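Local coordinates for protein Phospholipase/Carboxylesterase (Haliangium ochraceum, PDB 4Q82) that probably hydrolyses carboxylic ester bonds as a serine hydrolase of the phospholipase/carboxylesterase group, with an alpha/beta-hydrolase type of fold, at residues A[213-221]-A[252-260]. Sequence-based numbering, arbitrary orientation. Where two conformers were deposited one is given.
Sequences FHGDADPTV and GHDSWSRTY
H253 donates from ND1 to OD2 of D218 at 2.7 Å, a nearly straight bond (169°) that lies close to the imidazole plane and reaches the carboxylate on its syn side. The two side chains run alongside each other, carboxylate and ring planes 53° apart. T220 CG2 lies over one face of the imidazole, 3.9 Å from the ring centroid of H253, while W256 CZ3 covers the opposite face; V221 CG2 adds a contact at 3.6 Å to H253 CE1. Bonded at ND1 and sandwiched between T220 and W256, the ring is fixed in rotation, and its NE2 bonds OG of the sulfonylated serine at position 165. The order serine, aspartate after strand 210-215, histidine after strand 243-248 fits the catalytic triad of an alpha/beta hydrolase, so D218 and H253 are probably its acid and base. D218 is positioned in turn by an Asx turn: OD1 accepts from T220 N at 2.8 Å and also from V221 N. A water accepts from G215 N and lies 2.8 Å from D218 OD2, G252 O and S255 OG, where possible acceptors outnumber its protons. Farther in, T259 CG2, anti to the backbone N, sits over the centre of the F213 ring, 3.6 Å from its centroid; T259 OG1, beside that N (chi1 -60°), reaches S255 O at 2.7 Å. I190 and I268 pack against both F213 and T259.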
# COMPACT_ATOMS: atom_id res chain seq x y z
N PHE A 213 -10.51 -0.62 -4.47
CA PHE A 213 -11.15 0.66 -4.87
C PHE A 213 -10.98 0.85 -6.36
O PHE A 213 -9.88 0.60 -6.88
CB PHE A 213 -10.50 1.87 -4.20
CG PHE A 213 -10.77 2.00 -2.74
CD1 PHE A 213 -10.08 1.23 -1.81
CD2 PHE A 213 -11.72 2.91 -2.30
CE1 PHE A 213 -10.33 1.35 -0.43
CE2 PHE A 213 -12.00 3.05 -0.91
CZ PHE A 213 -11.30 2.27 0.01
N HIS A 214 -12.01 1.38 -7.05
CA HIS A 214 -11.81 1.65 -8.49
C HIS A 214 -12.85 2.69 -8.92
O HIS A 214 -13.97 2.68 -8.39
CB HIS A 214 -11.96 0.37 -9.33
CG HIS A 214 -10.96 0.24 -10.46
ND1 HIS A 214 -10.04 -0.78 -10.50
CD2 HIS A 214 -10.74 0.99 -11.58
CE1 HIS A 214 -9.29 -0.67 -11.59
NE2 HIS A 214 -9.70 0.40 -12.26
N GLY A 215 -12.50 3.56 -9.87
CA GLY A 215 -13.51 4.43 -10.46
C GLY A 215 -14.15 3.68 -11.63
O GLY A 215 -13.44 3.03 -12.42
N ASP A 216 -15.47 3.74 -11.79
CA ASP A 216 -16.05 2.88 -12.83
C ASP A 216 -15.96 3.47 -14.23
O ASP A 216 -16.43 2.85 -15.19
CB ASP A 216 -17.51 2.51 -12.50
CG ASP A 216 -18.50 3.67 -12.64
OD1 ASP A 216 -18.15 4.78 -13.09
OD2 ASP A 216 -19.67 3.43 -12.31
N ALA A 217 -15.36 4.65 -14.34
CA ALA A 217 -15.12 5.24 -15.67
C ALA A 217 -13.65 5.28 -16.01
O ALA A 217 -13.22 6.04 -16.88
CB ALA A 217 -15.70 6.64 -15.74
N ASP A 218 -12.87 4.47 -15.32
CA ASP A 218 -11.42 4.42 -15.53
C ASP A 218 -11.09 3.98 -16.97
O ASP A 218 -11.41 2.86 -17.35
CB ASP A 218 -10.82 3.45 -14.51
CG ASP A 218 -9.32 3.54 -14.41
OD1 ASP A 218 -8.65 3.86 -15.41
OD2 ASP A 218 -8.78 3.25 -13.34
N PRO A 219 -10.45 4.86 -17.77
CA PRO A 219 -10.13 4.53 -19.17
C PRO A 219 -8.73 3.97 -19.29
O PRO A 219 -8.23 3.76 -20.41
CB PRO A 219 -10.21 5.90 -19.86
CG PRO A 219 -9.54 6.81 -18.82
CD PRO A 219 -9.98 6.22 -17.43
N THR A 220 -8.08 3.74 -18.16
CA THR A 220 -6.67 3.39 -18.19
C THR A 220 -6.46 1.97 -17.63
O THR A 220 -5.85 1.12 -18.29
CB THR A 220 -5.87 4.45 -17.42
OG1 THR A 220 -5.87 5.68 -18.18
CG2 THR A 220 -4.48 4.01 -17.24
N VAL A 221 -6.95 1.72 -16.42
CA VAL A 221 -7.04 0.35 -15.90
C VAL A 221 -8.53 -0.01 -15.80
O VAL A 221 -9.27 0.63 -15.04
CB VAL A 221 -6.37 0.22 -14.52
CG1 VAL A 221 -6.52 -1.21 -13.99
CG2 VAL A 221 -4.87 0.56 -14.62
N GLY A 252 -12.80 8.59 -13.01
CA GLY A 252 -11.80 8.04 -13.92
C GLY A 252 -10.66 7.34 -13.20
O GLY A 252 -10.88 6.70 -12.17
N HIS A 253 -9.44 7.46 -13.75
CA HIS A 253 -8.35 6.64 -13.26
C HIS A 253 -7.93 7.07 -11.85
O HIS A 253 -7.57 6.22 -11.04
CB HIS A 253 -7.13 6.67 -14.22
CG HIS A 253 -6.04 5.71 -13.84
ND1 HIS A 253 -6.30 4.43 -13.38
CD2 HIS A 253 -4.69 5.82 -13.89
CE1 HIS A 253 -5.15 3.81 -13.13
NE2 HIS A 253 -4.16 4.64 -13.43
N ASP A 254 -7.96 8.37 -11.54
CA ASP A 254 -7.58 8.77 -10.18
C ASP A 254 -8.70 8.49 -9.17
O ASP A 254 -9.53 9.35 -8.84
CB ASP A 254 -7.19 10.25 -10.08
CG ASP A 254 -6.81 10.65 -8.64
OD1 ASP A 254 -6.88 9.80 -7.70
OD2 ASP A 254 -6.46 11.81 -8.43
N SER A 255 -8.68 7.27 -8.65
CA SER A 255 -9.56 6.89 -7.58
C SER A 255 -8.75 6.85 -6.27
O SER A 255 -9.30 6.48 -5.24
CB SER A 255 -10.18 5.52 -7.87
OG SER A 255 -9.20 4.61 -8.39
N TRP A 256 -7.45 7.19 -6.32
CA TRP A 256 -6.63 7.15 -5.10
C TRP A 256 -6.66 8.43 -4.24
O TRP A 256 -6.57 8.34 -3.01
CB TRP A 256 -5.15 6.82 -5.45
CG TRP A 256 -4.58 7.71 -6.55
CD1 TRP A 256 -4.04 8.97 -6.42
CD2 TRP A 256 -4.51 7.39 -7.94
NE1 TRP A 256 -3.62 9.44 -7.67
CE2 TRP A 256 -3.90 8.48 -8.61
CE3 TRP A 256 -4.92 6.26 -8.69
CZ2 TRP A 256 -3.70 8.50 -9.99
CZ3 TRP A 256 -4.69 6.27 -10.07
CH2 TRP A 256 -4.09 7.38 -10.70
N SER A 257 -6.74 9.60 -4.88
CA SER A 257 -6.67 10.84 -4.10
C SER A 257 -7.79 10.86 -3.05
O SER A 257 -7.54 11.06 -1.86
CB SER A 257 -6.75 12.07 -4.99
OG SER A 257 -5.65 12.10 -5.90
N ARG A 258 -9.02 10.58 -3.48
CA ARG A 258 -10.17 10.65 -2.57
C ARG A 258 -10.15 9.51 -1.57
O ARG A 258 -10.80 9.58 -0.53
CB ARG A 258 -11.50 10.63 -3.34
CG ARG A 258 -11.84 9.31 -3.97
CD ARG A 258 -13.06 9.52 -4.90
NE ARG A 258 -12.68 10.37 -6.03
CZ ARG A 258 -13.53 11.10 -6.75
NH1 ARG A 258 -14.83 11.11 -6.45
NH2 ARG A 258 -13.07 11.83 -7.76
N THR A 259 -9.36 8.48 -1.87
CA THR A 259 -9.24 7.34 -0.96
C THR A 259 -8.21 7.64 0.13
O THR A 259 -8.54 7.60 1.32
CB THR A 259 -8.84 6.07 -1.74
OG1 THR A 259 -9.83 5.78 -2.73
CG2 THR A 259 -8.72 4.85 -0.77
N TYR A 260 -6.98 7.96 -0.26
CA TYR A 260 -5.93 8.17 0.76
C TYR A 260 -6.14 9.46 1.57
O TYR A 260 -5.71 9.55 2.73
CB TYR A 260 -4.55 8.21 0.12
CG TYR A 260 -4.02 6.89 -0.37
CD1 TYR A 260 -3.73 5.84 0.53
CD2 TYR A 260 -3.76 6.69 -1.73
CE1 TYR A 260 -3.22 4.63 0.07
CE2 TYR A 260 -3.24 5.50 -2.20
CZ TYR A 260 -2.98 4.48 -1.29
OH TYR A 260 -2.46 3.30 -1.77
O HOH W 1 -9.99 4.29 -11.05